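Local coordinates for ABC-type transport system, sugar-family extracellular solute-binding protein (PDB 6HNI) that binds tyrosine as the extracellular substrate-binding lipoprotein of an ABC-type transport system, probably delivering it for uptake, and has adhesive properties, at residues I230-K235 / K299-E304; G244-G249 / D290-E295; G249-Q254 / E295-A300. The protein carries 1 engineered substitution. One frame throughout, in Å; residues are numbered along the deposited sequence.

Interaction 1 (I230-K235 / K299-E304); sequences IATENK and KALGME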
loop_
_atom_site.group_PDB
_atom_site.type_symbol
_atom_site.label_atom_id
_atom_site.label_comp_id
_atom_site.label_asym_id
_atom_site.label_seq_id
_atom_site.Cartn_x
_atom_site.Cartn_y
_atom_site.Cartn_z
ATOM N N ILE A 230 -4.916 -17.774 11.187
ATOM C CA ILE A 230 -5.460 -18.958 10.510
ATOM C C ILE A 230 -4.418 -19.607 9.575
ATOM O O ILE A 230 -4.285 -20.839 9.495
ATOM C CB ILE A 230 -6.762 -18.625 9.749
ATOM C CG1 ILE A 230 -7.858 -18.235 10.761
ATOM C CG2 ILE A 230 -7.249 -19.804 8.907
ATOM C CD1 ILE A 230 -9.054 -17.538 10.197
ATOM N N ALA A 231 -3.671 -18.793 8.843
ATOM C CA ALA A 231 -2.672 -19.358 7.939
ATOM C C ALA A 231 -1.595 -20.131 8.693
ATOM O O ALA A 231 -1.211 -21.241 8.283
ATOM C CB ALA A 231 -2.031 -18.257 7.104
ATOM N N THR A 232 -1.101 -19.545 9.774
ATOM C CA THR A 232 0.016 -20.076 10.516
ATOM C C THR A 232 -0.396 -21.369 11.230
ATOM O O THR A 232 0.390 -22.313 11.306
ATOM C CB THR A 232 0.595 -19.030 11.494
ATOM O OG1 THR A 232 0.916 -17.859 10.749
ATOM C CG2 THR A 232 1.863 -19.521 12.150
ATOM N N GLU A 233 -1.618 -21.412 11.746
ATOM C CA GLU A 233 -2.176 -22.646 12.356
ATOM C C GLU A 233 -2.219 -23.833 11.382
ATOM O O GLU A 233 -2.003 -24.966 11.774
ATOM C CB GLU A 233 -3.578 -22.385 12.939
ATOM C CG GLU A 233 -3.506 -21.748 14.312
ATOM C CD GLU A 233 -4.810 -21.678 15.087
ATOM O OE1 GLU A 233 -5.851 -22.171 14.605
ATOM O OE2 GLU A 233 -4.777 -21.111 16.209
ATOM N N ASN A 234 -2.435 -23.481 10.106
ATOM C CA ASN A 234 -2.473 -24.383 8.957
ATOM C C ASN A 234 -1.139 -24.567 8.225
ATOM O O ASN A 234 -1.069 -25.219 7.188
ATOM C CB ASN A 234 -3.654 -23.997 8.059
ATOM C CG ASN A 234 -4.991 -24.338 8.723
ATOM O OD1 ASN A 234 -5.321 -25.509 8.833
ATOM N ND2 ASN A 234 -5.708 -23.349 9.243
ATOM N N LYS A 235 -0.060 -23.969 8.785
ATOM C CA LYS A 235 1.313 -24.114 8.271
ATOM C C LYS A 235 1.469 -23.590 6.833
ATOM O O LYS A 235 2.276 -24.090 6.072
ATOM C CB LYS A 235 1.823 -25.576 8.395
ATOM C CG LYS A 235 1.698 -26.159 9.780
ATOM C CD LYS A 235 2.526 -25.470 10.836
ATOM C CE LYS A 235 2.128 -26.029 12.196
ATOM N NZ LYS A 235 3.303 -26.151 13.087
ATOM N N LYS A 299 9.523 -19.085 13.292
ATOM C CA LYS A 299 9.663 -20.101 14.313
ATOM C C LYS A 299 8.376 -20.923 14.442
ATOM O O LYS A 299 8.438 -22.153 14.565
ATOM C CB LYS A 299 10.040 -19.474 15.663
ATOM C CG LYS A 299 10.201 -20.507 16.775
ATOM C CD LYS A 299 10.591 -19.847 18.080
ATOM C CE LYS A 299 10.357 -20.798 19.237
ATOM N NZ LYS A 299 10.709 -20.144 20.523
ATOM N N ALA A 300 7.218 -20.279 14.412
ATOM C CA ALA A 300 5.935 -21.006 14.476
ATOM C C ALA A 300 5.766 -22.001 13.324
ATOM O O ALA A 300 5.127 -23.050 13.498
ATOM C CB ALA A 300 4.763 -20.042 14.509
ATOM N N LEU A 301 6.334 -21.697 12.153
ATOM C CA LEU A 301 6.292 -22.613 10.990
ATOM C C LEU A 301 7.373 -23.711 11.030
ATOM O O LEU A 301 7.453 -24.534 10.119
ATOM C CB LEU A 301 6.395 -21.811 9.682
ATOM C CG LEU A 301 5.214 -20.858 9.404
ATOM C CD1 LEU A 301 5.511 -20.045 8.191
ATOM C CD2 LEU A 301 3.909 -21.600 9.108
ATOM N N GLY A 302 8.218 -23.672 12.055
ATOM C CA GLY A 302 9.306 -24.604 12.248
ATOM C C GLY A 302 10.459 -24.374 11.300
ATOM O O GLY A 302 11.196 -25.309 11.012
ATOM N N MET A 303 10.623 -23.149 10.807
ATOM C CA MET A 303 11.690 -22.849 9.867
ATOM C C MET A 303 12.940 -22.287 10.540
ATOM O O MET A 303 12.873 -21.652 11.606
ATOM C CB MET A 303 11.169 -21.870 8.823
ATOM C CG MET A 303 10.051 -22.447 7.954
ATOM S SD MET A 303 9.461 -21.128 6.856
ATOM C CE MET A 303 8.194 -22.012 5.965
ATOM N N GLU A 304 14.081 -22.512 9.895
ATOM C CA GLU A 304 15.361 -21.949 10.321
ATOM C C GLU A 304 15.587 -20.591 9.659
ATOM O O GLU A 304 15.073 -20.326 8.560
ATOM C CB GLU A 304 16.515 -22.886 9.943
ATOM C CG GLU A 304 16.519 -24.220 10.672
ATOM C CD GLU A 304 16.722 -24.086 12.178
ATOM O OE1 GLU A 304 16.122 -24.887 12.929
ATOM O OE2 GLU A 304 17.476 -23.184 12.618
#
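Two helix ends lie side by side, each closed by a Schellman motif with a residue of positive phi at the turn, Lys235 after helix 224-233 and Gly302 after helix 295-300, and the backbones come closest at Lys235 and Leu301, whose CA atoms are 5.9 Å apart. No hydrogen bond spans the gap; the contact is mainly methyl groups against each other and against main chain. Thr232 places CG2 anti to its own backbone N, so that this methyl meets CB of Ala300 tip to tip at 3.8 Å. The same torsion (chi1 -55°) sets OG1 beside the backbone N, where it hydrogen-bonds the carbonyl of Ser228 one turn back. Thr232 thus spends its polar branch on its own helix and offers carbon to the neighbour. Leu301 holds CG beside its backbone N; chi2 of 174° extends CD1 and leaves the other methyl, CD2, turned toward the first helix end. CD2 rests 3.7 Å from CA of Lys235 and reaches the carbonyl O of Thr232 at 4.2 Å. The methyl therefore covers main chain at the very point where the first helix unwinds. Lys235 bends at chi2 (-64°), and its chain runs alongside the second helix end until NZ stands 3.6 Å from the carbonyl O of Ala300, a loose polar approach at the exposed margin. On the inner side, Thr232 also touches Ile297 of helix 295-300, and Leu301 packs on Leu251 in the loop leading into strand 252-255. Behind the first helix, Ile230 leans on Ile202 and Ser203 of helix 198-205.

Interaction 2 (G244-G249 / D290-E295); sequences GPVEKG and DIIVNE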
loop_
_atom_site.group_PDB
_atom_site.type_symbol
_atom_site.label_atom_id
_atom_site.label_comp_id
_atom_site.label_asym_id
_atom_site.label_seq_id
_atom_site.Cartn_x
_atom_site.Cartn_y
_atom_site.Cartn_z
ATOM N N GLY A 244 4.389 -3.970 6.241
ATOM C CA GLY A 244 3.317 -3.778 7.201
ATOM C C GLY A 244 2.654 -5.111 7.568
ATOM O O GLY A 244 2.510 -5.456 8.744
ATOM N N PRO A 245 2.233 -5.879 6.560
ATOM C CA PRO A 245 1.612 -7.178 6.928
ATOM C C PRO A 245 2.567 -8.119 7.628
ATOM O O PRO A 245 2.123 -8.958 8.395
ATOM C CB PRO A 245 1.191 -7.715 5.561
ATOM C CG PRO A 245 0.858 -6.484 4.761
ATOM C CD PRO A 245 1.903 -5.485 5.191
ATOM N N VAL A 246 3.865 -8.039 7.356
ATOM C CA VAL A 246 4.857 -8.843 8.059
ATOM C C VAL A 246 4.883 -8.492 9.539
ATOM O O VAL A 246 4.858 -9.388 10.396
ATOM C CB VAL A 246 6.240 -8.779 7.382
ATOM C CG1 VAL A 246 7.309 -9.553 8.139
ATOM C CG2 VAL A 246 6.150 -9.206 5.931
ATOM N N GLU A 247 4.877 -7.187 9.846
ATOM C CA GLU A 247 4.779 -6.742 11.233
ATOM C C GLU A 247 3.502 -7.256 11.902
ATOM O O GLU A 247 3.501 -7.535 13.111
ATOM C CB GLU A 247 4.815 -5.203 11.362
ATOM C CG GLU A 247 6.086 -4.538 10.847
ATOM C CD GLU A 247 6.029 -3.013 10.898
ATOM O OE1 GLU A 247 4.930 -2.406 11.049
ATOM O OE2 GLU A 247 7.110 -2.411 10.778
ATOM N N LYS A 248 2.435 -7.441 11.097
ATOM C CA LYS A 248 1.132 -7.910 11.582
ATOM C C LYS A 248 0.946 -9.438 11.452
ATOM O O LYS A 248 -0.164 -9.932 11.692
ATOM C CB LYS A 248 -0.026 -7.187 10.854
ATOM C CG LYS A 248 -0.079 -5.652 11.022
ATOM C CD LYS A 248 -0.421 -5.232 12.461
ATOM C CE LYS A 248 -0.424 -3.729 12.701
ATOM N NZ LYS A 248 -0.496 -3.554 14.177
ATOM N N GLY A 249 2.004 -10.192 11.127
ATOM C CA GLY A 249 1.992 -11.618 11.159
ATOM C C GLY A 249 2.120 -12.387 9.854
ATOM O O GLY A 249 2.047 -13.596 9.880
ATOM N N ASP A 290 13.756 -4.170 0.464
ATOM C CA ASP A 290 14.471 -4.815 1.560
ATOM C C ASP A 290 13.693 -6.010 2.011
ATOM O O ASP A 290 12.442 -5.974 2.040
ATOM C CB ASP A 290 14.675 -3.876 2.740
ATOM C CG ASP A 290 15.736 -2.782 2.426
ATOM O OD1 ASP A 290 16.934 -3.091 2.524
ATOM O OD2 ASP A 290 15.379 -1.640 2.066
ATOM N N ILE A 291 14.430 -7.082 2.322
ATOM C CA ILE A 291 13.777 -8.311 2.779
ATOM C C ILE A 291 13.610 -8.248 4.298
ATOM O O ILE A 291 14.586 -8.039 5.049
ATOM C CB ILE A 291 14.560 -9.588 2.393
ATOM C CG1 ILE A 291 14.777 -9.689 0.896
ATOM C CG2 ILE A 291 13.838 -10.879 2.904
ATOM C CD1 ILE A 291 15.768 -10.744 0.481
ATOM N N ILE A 292 12.354 -8.387 4.747
ATOM C CA ILE A 292 12.002 -8.348 6.156
ATOM C C ILE A 292 11.139 -9.608 6.427
ATOM O O ILE A 292 10.215 -9.953 5.667
ATOM C CB ILE A 292 11.257 -7.034 6.535
ATOM C CG1 ILE A 292 12.212 -5.824 6.356
ATOM C CG2 ILE A 292 10.721 -7.110 7.957
ATOM C CD1 ILE A 292 11.565 -4.466 6.585
ATOM N N VAL A 293 11.498 -10.284 7.518
ATOM C CA VAL A 293 10.902 -11.541 7.919
ATOM C C VAL A 293 10.449 -11.412 9.379
ATOM O O VAL A 293 11.127 -10.827 10.203
ATOM C CB VAL A 293 11.917 -12.680 7.782
ATOM C CG1 VAL A 293 11.405 -13.973 8.429
ATOM C CG2 VAL A 293 12.269 -12.899 6.329
ATOM N N ASN A 294 9.291 -11.983 9.688
ATOM C CA ASN A 294 8.768 -12.002 11.016
ATOM C C ASN A 294 9.347 -13.240 11.638
ATOM O O ASN A 294 8.939 -14.374 11.316
ATOM C CB ASN A 294 7.229 -11.954 11.010
ATOM C CG ASN A 294 6.628 -11.941 12.415
ATOM O OD1 ASN A 294 7.054 -12.694 13.281
ATOM N ND2 ASN A 294 5.639 -11.069 12.643
ATOM N N GLU A 295 10.284 -13.069 12.575
ATOM C CA GLU A 295 10.965 -14.219 13.192
ATOM C C GLU A 295 10.041 -15.078 14.056
ATOM O O GLU A 295 10.330 -16.238 14.289
ATOM C CB GLU A 295 12.207 -13.790 14.004
ATOM C CG GLU A 295 11.962 -12.974 15.266
ATOM C CD GLU A 295 13.245 -12.775 16.091
ATOM O OE1 GLU A 295 13.362 -13.348 17.192
ATOM O OE2 GLU A 295 14.155 -12.048 15.645
#
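The C-terminal turn of helix 243-247 is tied here to the end of strand 290-294, the middle strand of the three-stranded mixed sheet, through the N-cap residue of the next helix. That residue, Asn294, has CG anti to its backbone N (chi1 -179°), which sends the amide across to the helix end. Its ND2 donates to the carbonyl O of Val246 over 2.9 Å in an almost straight bond, 174° at the hydrogen. The acceptor lies in the plane of the amide, and the donor approaches nearly along the C=O axis. Val246 O also receives the N-H of Gly249, at 3.1 Å, so one carbonyl is gripped by the capping turn and by the strand. ND2 makes a second hydrogen bond, to Thr316, while OD1 accepts from the backbone N of Ile297; both ends of the buried amide are thus occupied, which fixes its rotation. The side chains of Val246 and Asn294 pass alongside each other, pointing opposite ways. With CG1 anti to its backbone N, Val246 sets this methyl against the strand, 3.5 Å from Asn294 N and 3.7 Å from Asn294 CB. The same methyl meets CG2 of Ile292, two residues earlier on the same face of the strand, at 4.2 Å. Pro245, one position earlier in the helix, touches the bound tyrosine, so the contact lies just behind a pocket residue. Gly249, with its positive phi of 114°, is the C-prime residue of a Schellman motif, and the whole is a helix C-terminus joined to a side-chain N-cap.

Interaction 3 (G249-Q254 / E295-A300); sequences GALACQ and EDILKA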
loop_
_atom_site.group_PDB
_atom_site.type_symbol
_atom_site.label_atom_id
_atom_site.label_comp_id
_atom_site.label_asym_id
_atom_site.label_seq_id
_atom_site.Cartn_x
_atom_site.Cartn_y
_atom_site.Cartn_z
ATOM N N GLY A 249 2.004 -10.192 11.127
ATOM C CA GLY A 249 1.992 -11.618 11.159
ATOM C C GLY A 249 2.120 -12.387 9.854
ATOM O O GLY A 249 2.047 -13.596 9.880
ATOM N N ALA A 250 2.327 -11.745 8.720
ATOM C CA ALA A 250 2.813 -12.451 7.534
ATOM C C ALA A 250 4.255 -12.941 7.791
ATOM O O ALA A 250 4.967 -12.419 8.640
ATOM C CB ALA A 250 2.765 -11.553 6.293
ATOM N N LEU A 251 4.726 -13.884 6.974
ATOM C CA LEU A 251 6.067 -14.396 7.154
ATOM C C LEU A 251 7.161 -13.463 6.644
ATOM O O LEU A 251 8.149 -13.232 7.352
ATOM C CB LEU A 251 6.252 -15.753 6.475
ATOM C CG LEU A 251 7.632 -16.372 6.476
ATOM C CD1 LEU A 251 8.095 -16.608 7.893
ATOM C CD2 LEU A 251 7.653 -17.669 5.664
ATOM N N ALA A 252 7.008 -12.986 5.414
ATOM C CA ALA A 252 8.116 -12.268 4.767
ATOM C C ALA A 252 7.670 -11.386 3.641
ATOM O O ALA A 252 6.582 -11.566 3.076
ATOM C CB ALA A 252 9.148 -13.236 4.247
ATOM N N CYS A 253 8.530 -10.410 3.308
ATOM C CA CYS A 253 8.342 -9.535 2.161
ATOM C C CYS A 253 9.689 -9.084 1.612
ATOM O O CYS A 253 10.713 -9.209 2.291
ATOM C CB CYS A 253 7.524 -8.318 2.569
ATOM S SG CYS A 253 8.466 -7.142 3.575
ATOM N N GLN A 254 9.661 -8.559 0.386
ATOM C CA GLN A 254 10.799 -7.876 -0.191
ATOM C C GLN A 254 10.172 -6.627 -0.831
ATOM O O GLN A 254 9.746 -6.630 -1.997
ATOM C CB GLN A 254 11.529 -8.734 -1.230
ATOM C CG GLN A 254 12.752 -8.045 -1.802
ATOM C CD GLN A 254 13.574 -8.945 -2.688
ATOM O OE1 GLN A 254 13.064 -9.967 -3.267
ATOM N NE2 GLN A 254 14.803 -8.630 -2.789
ATOM N N GLU A 295 10.284 -13.069 12.575
ATOM C CA GLU A 295 10.965 -14.219 13.192
ATOM C C GLU A 295 10.041 -15.078 14.056
ATOM O O GLU A 295 10.330 -16.238 14.289
ATOM C CB GLU A 295 12.207 -13.790 14.004
ATOM C CG GLU A 295 11.962 -12.974 15.266
ATOM C CD GLU A 295 13.245 -12.775 16.091
ATOM O OE1 GLU A 295 13.362 -13.348 17.192
ATOM O OE2 GLU A 295 14.155 -12.048 15.645
ATOM N N ASP A 296 8.949 -14.492 14.573
ATOM C CA ASP A 296 7.998 -15.240 15.414
ATOM C C ASP A 296 7.216 -16.210 14.535
ATOM O O ASP A 296 6.996 -17.368 14.890
ATOM C CB ASP A 296 6.981 -14.310 16.099
ATOM C CG ASP A 296 7.609 -13.393 17.127
ATOM O OD1 ASP A 296 8.461 -13.916 17.874
ATOM O OD2 ASP A 296 7.245 -12.179 17.191
ATOM N N ILE A 297 6.797 -15.725 13.378
ATOM C CA ILE A 297 6.080 -16.559 12.388
ATOM C C ILE A 297 7.010 -17.624 11.808
ATOM O O ILE A 297 6.605 -18.770 11.676
ATOM C CB ILE A 297 5.453 -15.688 11.259
ATOM C CG1 ILE A 297 4.424 -14.712 11.819
ATOM C CG2 ILE A 297 4.788 -16.523 10.184
ATOM C CD1 ILE A 297 3.256 -15.318 12.567
ATOM N N LEU A 298 8.264 -17.263 11.525
ATOM C CA LEU A 298 9.271 -18.199 11.039
ATOM C C LEU A 298 9.405 -19.392 11.999
ATOM O O LEU A 298 9.395 -20.541 11.573
ATOM C CB LEU A 298 10.626 -17.537 10.915
ATOM C CG LEU A 298 11.747 -18.333 10.253
ATOM C CD1 LEU A 298 11.538 -18.471 8.763
ATOM C CD2 LEU A 298 13.057 -17.642 10.528
ATOM N N LYS A 299 9.523 -19.085 13.292
ATOM C CA LYS A 299 9.663 -20.101 14.313
ATOM C C LYS A 299 8.376 -20.923 14.442
ATOM O O LYS A 299 8.438 -22.153 14.565
ATOM C CB LYS A 299 10.040 -19.474 15.663
ATOM C CG LYS A 299 10.201 -20.507 16.775
ATOM C CD LYS A 299 10.591 -19.847 18.080
ATOM C CE LYS A 299 10.357 -20.798 19.237
ATOM N NZ LYS A 299 10.709 -20.144 20.523
ATOM N N ALA A 300 7.218 -20.279 14.412
ATOM C CA ALA A 300 5.935 -21.006 14.476
ATOM C C ALA A 300 5.766 -22.001 13.324
ATOM O O ALA A 300 5.127 -23.050 13.498
ATOM C CB ALA A 300 4.763 -20.042 14.509
#
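Helix 295-300 packs over the chain that leaves the Schellman turn at Gly249 and runs into strand 252-255, which pairs antiparallel with strand 290-294. Ile297 is the central side chain. Its CG1 lies beside the backbone N (chi1 -62°), and a second bent torsion (chi2 -59°) turns CD1 along the peptide of Gly249. CG1 and CD1 consequently both lie against one carbonyl oxygen, Gly249 O, at 3.3 and 3.4 Å, the former a tight approach for a carbon. This oxygen is not left to carbon alone, since the hydroxyl of Ser228 in helix 224-233 hydrogen-bonds to it. The other branch, CG2, sits anti to the backbone N and rests 3.9 Å from CA of Leu251. The topology is a strand-to-helix step: strand 290-294 passes straight into helix 295-300, and the helix then lies against the loop that leads into the antiparallel neighbour strand. Leu251, just before strand 252-255, sends CG anti to its backbone N (chi1 175°), and the branch ending in CD1 fits between the side chains of consecutive helix residues. CD1 touches CG2 of Ile297 at 4.0 Å on one hand and CD1 of Leu298 at 4.0 Å on the other. Between them it comes to 3.7 Å from the backbone N of Leu298, against the helix main chain. Leu298 likewise has CG anti to its backbone N, and Phe151 of helix 148-151 touches both it and Leu251. Ile297 also reaches Thr232, so that helix 224-233 borders this apolar patch on a further side.

Interactions 2 and 3 have centres about 6 Å apart and share Gly249 and Glu295; their segments alternate along the chain, helix 243-247 meeting strand 290-294, and the loop before strand 252-255 meeting helix 295-300. The backbone pair Asn294 N to Leu251 O, 2.9 Å and probably a hydrogen bond, joins them at the end of the mixed sheet. Interaction 1, whose centre is about 8 Å from that of interaction 3, shares Lys299 and Ala300 with it and closes a longer loop in which interaction 2 is nested. Together they run from a buried region near the tyrosine pocket out to the surface, packing helix 295-300 against helix 224-233 and the loop before strand 252-255, within one lobe.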